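Local structure of Alpha/beta hydrolase (Novosphingobium aromaticivorans, 3BWX) at residues A226-I240 with V255-L269. The protein probably acts as a hydrolase of the alpha/beta hydrolase family, of unestablished substrate, and binds calcium. The protein carries 1 engineered substitution. Sequence-based numbering, arbitrary orientation.
Sequences ATRPLLVLRGETSDI and VELVTLPRIGHAPTL. With EDO (1,2-ethanediol), chain F.
Strands 230-235 and 255-260 run parallel, 4.7 Å apart with axes 22° from alignment, and the evidence for pairing is an alternating ladder: Val232 N gives to Glu256 O, Val258 N to Val232 O, Arg234 N to Val258 O and Leu260 N to Arg234 O. Joined through helix 243-250, they form the last beta-alpha-beta crossover of the alpha/beta hydrolase sheet, with 255-260 at its edge.

On the face packed against helix 272-282, Leu233 lies alongside Val258, its CD2 3.7 Å from Val258 CB, while Leu231 CD1 meets Val258 CG2. The other face carries Val232, whose CG2 leans on Val255 CG1 and whose CG1 reaches Leu257 CD1; helix 243-250 covers it. There the Arg234 chain runs extended, so that NH1 shares water 1 with Thr259 OG1 while NE bonds to Leu241 O.

Beyond the strands the two loops are tied by hydrogen bonds. Glu236 CG stands anti to N (chi1 -177°) and the chain is extended beyond it, carrying OE1 out to Arg262 N at 2.9 Å; the donor arrives from above the carboxylate plane. Arg262 turns its own NH2 to Asp172. Thr237 N bonds to Ile263 O at 3.0 Å, nearly straight but above the carbonyl plane.

His265 sits in the loop after the last strand, where this fold carries its catalytic histidine, and touches the probable nucleophile elbow around Ser105. Its ND1 bonds to Asp129 OD2, as does Ser238 OG. Asp239, after strand 230-235 where this fold usually carries its acid, has OD1 5.3 Å from His265 ND1, so the acid remains unassigned. Ala266, across a cis peptide, sets its CB near the rim of one imidazole face. Over the opposite face Ile240 makes a CH-pi contact, its CG1 3.6 Å from the ring centroid and 10° off the normal.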
loop_
_atom_site.group_PDB
_atom_site.type_symbol
_atom_site.label_atom_id
_atom_site.label_comp_id
_atom_site.label_asym_id
_atom_site.label_seq_id
_atom_site.Cartn_x
_atom_site.Cartn_y
_atom_site.Cartn_z
ATOM N N ALA A 226 -2.446 -2.057 -17.464
ATOM C CA ALA A 226 -3.602 -2.809 -17.912
ATOM C C ALA A 226 -3.379 -3.693 -19.117
ATOM O O ALA A 226 -4.282 -4.454 -19.486
ATOM C CB ALA A 226 -4.745 -1.849 -18.193
ATOM N N THR A 227 -2.219 -3.595 -19.772
ATOM C CA THR A 227 -1.830 -4.634 -20.725
ATOM C C THR A 227 -1.469 -6.000 -20.101
ATOM O O THR A 227 -1.275 -6.991 -20.835
ATOM C CB THR A 227 -0.647 -4.188 -21.657
ATOM O OG1 THR A 227 0.568 -4.111 -20.894
ATOM C CG2 THR A 227 -0.934 -2.841 -22.340
ATOM N N ARG A 228 -1.350 -6.050 -18.764
ATOM C CA ARG A 228 -1.011 -7.241 -18.022
ATOM C C ARG A 228 -2.276 -7.603 -17.239
ATOM O O ARG A 228 -3.120 -6.717 -17.038
ATOM C CB ARG A 228 0.153 -6.946 -17.079
ATOM C CG ARG A 228 1.348 -6.239 -17.793
ATOM C CD ARG A 228 1.963 -7.089 -18.909
ATOM N NE ARG A 228 2.312 -8.351 -18.308
ATOM C CZ ARG A 228 1.937 -9.548 -18.719
ATOM N NH1 ARG A 228 1.286 -9.711 -19.866
ATOM N NH2 ARG A 228 2.240 -10.602 -17.982
ATOM N N PRO A 229 -2.398 -8.865 -16.777
ATOM C CA PRO A 229 -3.578 -9.246 -15.957
ATOM C C PRO A 229 -3.747 -8.343 -14.754
ATOM O O PRO A 229 -2.783 -8.127 -13.983
ATOM C CB PRO A 229 -3.278 -10.679 -15.543
ATOM C CG PRO A 229 -2.317 -11.180 -16.605
ATOM C CD PRO A 229 -1.509 -10.003 -17.044
ATOM N N LEU A 230 -4.947 -7.804 -14.582
ATOM C CA LEU A 230 -5.185 -6.742 -13.620
ATOM C C LEU A 230 -6.523 -6.889 -12.953
ATOM O O LEU A 230 -7.558 -7.061 -13.600
ATOM C CB LEU A 230 -5.082 -5.357 -14.299
ATOM C CG LEU A 230 -5.191 -4.130 -13.384
ATOM C CD1 LEU A 230 -4.138 -3.988 -12.264
ATOM C CD2 LEU A 230 -5.185 -2.854 -14.295
ATOM N N LEU A 231 -6.460 -6.726 -11.641
ATOM C CA LEU A 231 -7.600 -6.514 -10.769
ATOM C C LEU A 231 -7.530 -5.125 -10.169
ATOM O O LEU A 231 -6.464 -4.710 -9.674
ATOM C CB LEU A 231 -7.567 -7.522 -9.619
ATOM C CG LEU A 231 -8.524 -7.300 -8.403
ATOM C CD1 LEU A 231 -10.007 -7.410 -8.806
ATOM C CD2 LEU A 231 -8.186 -8.290 -7.240
ATOM N N VAL A 232 -8.684 -4.456 -10.186
ATOM C CA VAL A 232 -8.890 -3.188 -9.510
ATOM C C VAL A 232 -9.918 -3.396 -8.400
ATOM O O VAL A 232 -11.043 -3.823 -8.685
ATOM C CB VAL A 232 -9.346 -2.089 -10.461
ATOM C CG1 VAL A 232 -9.480 -0.762 -9.696
ATOM C CG2 VAL A 232 -8.390 -1.915 -11.597
ATOM N N LEU A 233 -9.560 -3.147 -7.162
ATOM C CA LEU A 233 -10.475 -3.136 -6.039
ATOM C C LEU A 233 -10.865 -1.691 -5.741
ATOM O O LEU A 233 -10.053 -0.770 -5.741
ATOM C CB LEU A 233 -9.825 -3.801 -4.780
ATOM C CG LEU A 233 -9.498 -5.306 -4.890
ATOM C CD1 LEU A 233 -8.523 -5.788 -3.827
ATOM C CD2 LEU A 233 -10.778 -6.152 -4.879
ATOM N N ARG A 234 -12.118 -1.459 -5.425
ATOM C CA ARG A 234 -12.602 -0.133 -5.086
ATOM C C ARG A 234 -13.515 -0.244 -3.864
ATOM O O ARG A 234 -14.422 -1.094 -3.846
ATOM C CB ARG A 234 -13.410 0.482 -6.259
ATOM C CG ARG A 234 -13.893 1.856 -5.930
ATOM C CD ARG A 234 -14.752 2.486 -6.981
ATOM N NE ARG A 234 -15.157 3.748 -6.381
ATOM C CZ ARG A 234 -16.314 4.023 -5.782
ATOM N NH1 ARG A 234 -17.361 3.191 -5.840
ATOM N NH2 ARG A 234 -16.467 5.180 -5.174
ATOM N N GLY A 235 -13.335 0.643 -2.884
ATOM C CA GLY A 235 -14.329 0.807 -1.855
ATOM C C GLY A 235 -15.555 1.534 -2.391
ATOM O O GLY A 235 -15.391 2.592 -2.989
ATOM N N GLU A 236 -16.757 0.997 -2.136
ATOM C CA GLU A 236 -17.989 1.578 -2.652
ATOM C C GLU A 236 -18.086 3.087 -2.391
ATOM O O GLU A 236 -18.572 3.848 -3.245
ATOM C CB GLU A 236 -19.163 0.888 -2.002
ATOM C CG GLU A 236 -20.518 1.367 -2.537
ATOM C CD GLU A 236 -21.640 0.481 -2.058
ATOM O OE1 GLU A 236 -21.727 0.297 -0.827
ATOM O OE2 GLU A 236 -22.403 -0.005 -2.914
ATOM N N THR A 237 -17.609 3.520 -1.226
ATOM C CA THR A 237 -17.711 4.912 -0.811
ATOM C C THR A 237 -16.398 5.696 -0.893
ATOM O O THR A 237 -16.262 6.781 -0.326
ATOM C CB THR A 237 -18.303 5.038 0.612
ATOM O OG1 THR A 237 -17.334 4.660 1.585
ATOM C CG2 THR A 237 -19.529 4.153 0.763
ATOM N N SER A 238 -15.427 5.164 -1.640
ATOM C CA SER A 238 -14.107 5.754 -1.686
ATOM C C SER A 238 -14.134 7.204 -2.099
ATOM O O SER A 238 -14.774 7.523 -3.111
ATOM C CB SER A 238 -13.264 5.015 -2.692
ATOM O OG SER A 238 -11.994 5.637 -2.794
ATOM N N ASP A 239 -13.449 8.031 -1.299
ATOM C CA ASP A 239 -13.203 9.447 -1.619
ATOM C C ASP A 239 -11.918 9.678 -2.444
ATOM O O ASP A 239 -11.485 10.833 -2.601
ATOM C CB ASP A 239 -13.253 10.336 -0.363
ATOM C CG ASP A 239 -12.089 10.123 0.600
ATOM O OD1 ASP A 239 -11.170 9.276 0.379
ATOM O OD2 ASP A 239 -12.071 10.883 1.598
ATOM N N ILE A 240 -11.318 8.612 -2.961
ATOM C CA ILE A 240 -10.026 8.671 -3.669
ATOM C C ILE A 240 -10.240 8.171 -5.086
ATOM O O ILE A 240 -9.793 8.768 -6.041
ATOM C CB ILE A 240 -8.919 7.888 -2.930
ATOM C CG1 ILE A 240 -8.413 8.695 -1.727
ATOM C CG2 ILE A 240 -7.722 7.507 -3.897
ATOM C CD1 ILE A 240 -7.295 9.726 -2.058
ATOM N N VAL A 255 -9.343 -6.364 -17.569
ATOM C CA VAL A 255 -9.317 -5.742 -16.271
ATOM C C VAL A 255 -10.594 -6.129 -15.537
ATOM O O VAL A 255 -11.687 -5.948 -16.066
ATOM C CB VAL A 255 -9.172 -4.207 -16.356
ATOM C CG1 VAL A 255 -9.177 -3.564 -14.954
ATOM C CG2 VAL A 255 -7.944 -3.821 -17.128
ATOM N N GLU A 256 -10.434 -6.732 -14.367
ATOM C CA GLU A 256 -11.582 -7.030 -13.522
ATOM C C GLU A 256 -11.709 -5.968 -12.429
ATOM O O GLU A 256 -10.670 -5.631 -11.811
ATOM C CB GLU A 256 -11.459 -8.421 -12.895
ATOM C CG GLU A 256 -12.582 -8.735 -11.937
ATOM C CD GLU A 256 -12.748 -10.237 -11.674
ATOM O OE1 GLU A 256 -13.276 -10.934 -12.551
ATOM O OE2 GLU A 256 -12.368 -10.715 -10.588
ATOM N N LEU A 257 -12.921 -5.436 -12.229
ATOM C CA LEU A 257 -13.209 -4.500 -11.135
ATOM C C LEU A 257 -14.069 -5.205 -10.106
ATOM O O LEU A 257 -15.127 -5.810 -10.473
ATOM C CB LEU A 257 -13.999 -3.297 -11.681
ATOM C CG LEU A 257 -14.486 -2.262 -10.676
ATOM C CD1 LEU A 257 -13.380 -1.581 -9.845
ATOM C CD2 LEU A 257 -15.346 -1.206 -11.456
ATOM N N VAL A 258 -13.678 -5.084 -8.842
ATOM C CA VAL A 258 -14.482 -5.545 -7.687
ATOM C C VAL A 258 -14.730 -4.379 -6.760
ATOM O O VAL A 258 -13.788 -3.727 -6.307
ATOM C CB VAL A 258 -13.799 -6.729 -6.981
ATOM C CG1 VAL A 258 -14.546 -7.077 -5.676
ATOM C CG2 VAL A 258 -13.637 -7.916 -7.955
ATOM N N THR A 259 -15.993 -4.099 -6.485
ATOM C CA THR A 259 -16.341 -3.053 -5.544
ATOM C C THR A 259 -16.763 -3.691 -4.227
ATOM O O THR A 259 -17.611 -4.575 -4.216
ATOM C CB THR A 259 -17.470 -2.175 -6.087
ATOM O OG1 THR A 259 -17.021 -1.525 -7.299
ATOM C CG2 THR A 259 -17.914 -1.135 -5.024
ATOM N N LEU A 260 -16.161 -3.229 -3.127
ATOM C CA LEU A 260 -16.410 -3.717 -1.763
ATOM C C LEU A 260 -17.526 -2.899 -1.151
ATOM O O LEU A 260 -17.412 -1.686 -1.005
ATOM C CB LEU A 260 -15.146 -3.664 -0.895
ATOM C CG LEU A 260 -14.026 -4.686 -1.065
ATOM C CD1 LEU A 260 -14.584 -6.165 -0.939
ATOM C CD2 LEU A 260 -13.256 -4.451 -2.334
ATOM N N PRO A 261 -18.647 -3.554 -0.827
ATOM C CA PRO A 261 -19.777 -2.780 -0.245
ATOM C C PRO A 261 -19.492 -2.094 1.086
ATOM O O PRO A 261 -18.786 -2.660 1.945
ATOM C CB PRO A 261 -20.867 -3.847 -0.052
ATOM C CG PRO A 261 -20.486 -4.943 -0.996
ATOM C CD PRO A 261 -18.979 -4.964 -1.049
ATOM N N ARG A 262 -20.019 -0.879 1.236
ATOM C CA ARG A 262 -20.056 -0.155 2.515
ATOM C C ARG A 262 -18.681 0.189 3.102
ATOM O O ARG A 262 -18.559 0.395 4.307
ATOM C CB ARG A 262 -20.876 -0.930 3.557
ATOM C CG ARG A 262 -22.259 -1.252 3.029
ATOM C CD ARG A 262 -23.389 -1.307 4.055
ATOM N NE ARG A 262 -23.122 -0.856 5.427
ATOM C CZ ARG A 262 -23.558 0.298 5.946
ATOM N NH1 ARG A 262 -24.278 1.145 5.230
ATOM N NH2 ARG A 262 -23.288 0.605 7.203
ATOM N N ILE A 263 -17.651 0.244 2.273
ATOM C CA ILE A 263 -16.379 0.696 2.761
ATOM C C ILE A 263 -15.781 1.668 1.765
ATOM O O ILE A 263 -16.104 1.652 0.579
ATOM C CB ILE A 263 -15.379 -0.455 3.099
ATOM C CG1 ILE A 263 -14.897 -1.174 1.865
ATOM C CG2 ILE A 263 -15.917 -1.483 4.117
ATOM C CD1 ILE A 263 -13.848 -2.257 2.197
ATOM N N GLY A 264 -14.879 2.495 2.275
ATOM C CA GLY A 264 -14.313 3.583 1.506
ATOM C C GLY A 264 -12.869 3.310 1.177
ATOM O O GLY A 264 -12.501 2.161 0.870
ATOM N N HIS A 265 -12.070 4.376 1.220
ATOM C CA HIS A 265 -10.652 4.292 0.922
ATOM C C HIS A 265 -9.873 3.817 2.135
ATOM O O HIS A 265 -9.794 4.535 3.108
ATOM C CB HIS A 265 -10.094 5.646 0.476
ATOM C CG HIS A 265 -8.654 5.582 0.085
ATOM N ND1 HIS A 265 -8.229 5.073 -1.135
ATOM C CD2 HIS A 265 -7.536 5.943 0.758
ATOM C CE1 HIS A 265 -6.907 5.173 -1.196
ATOM N NE2 HIS A 265 -6.462 5.685 -0.055
ATOM N N ALA A 266 -9.246 2.639 2.126
ATOM C CA ALA A 266 -9.244 1.573 1.110
ATOM C C ALA A 266 -9.704 0.229 1.745
ATOM O O ALA A 266 -9.608 0.024 2.969
ATOM C CB ALA A 266 -7.843 1.424 0.533
ATOM N N PRO A 267 -10.159 -0.727 0.902
ATOM C CA PRO A 267 -10.299 -2.109 1.360
ATOM C C PRO A 267 -9.035 -2.568 2.091
ATOM O O PRO A 267 -7.918 -2.194 1.728
ATOM C CB PRO A 267 -10.517 -2.892 0.071
ATOM C CG PRO A 267 -11.213 -1.879 -0.823
ATOM C CD PRO A 267 -10.489 -0.615 -0.530
ATOM N N THR A 268 -9.202 -3.342 3.178
ATOM C CA THR A 268 -8.088 -3.814 3.960
ATOM C C THR A 268 -7.385 -5.014 3.263
ATOM O O THR A 268 -6.249 -5.368 3.636
ATOM C CB THR A 268 -8.530 -4.280 5.353
ATOM O OG1 THR A 268 -9.408 -5.398 5.229
ATOM C CG2 THR A 268 -9.187 -3.131 6.153
ATOM N N LEU A 269 -8.110 -5.637 2.297
ATOM C CA LEU A 269 -7.776 -6.893 1.617
ATOM C C LEU A 269 -8.019 -8.120 2.500
ATOM O O LEU A 269 -7.672 -9.256 2.117
ATOM C CB LEU A 269 -6.318 -6.848 1.080
ATOM C CG LEU A 269 -5.982 -5.624 0.230
ATOM C CD1 LEU A 269 -4.555 -5.666 -0.267
ATOM C CD2 LEU A 269 -6.943 -5.437 -0.936
HETATM C C1 EDO F . -12.648 -6.265 7.534
HETATM O O1 EDO F . -11.465 -5.923 6.806
HETATM C C2 EDO F . -13.187 -7.560 7.006
HETATM O O2 EDO F . -12.392 -8.578 7.615
HETATM O O HOH W 1 -17.756 1.097 -7.856
HETATM O O HOH W 2 -18.366 3.450 3.870
HETATM O O HOH W 3 -13.173 7.005 1.604
#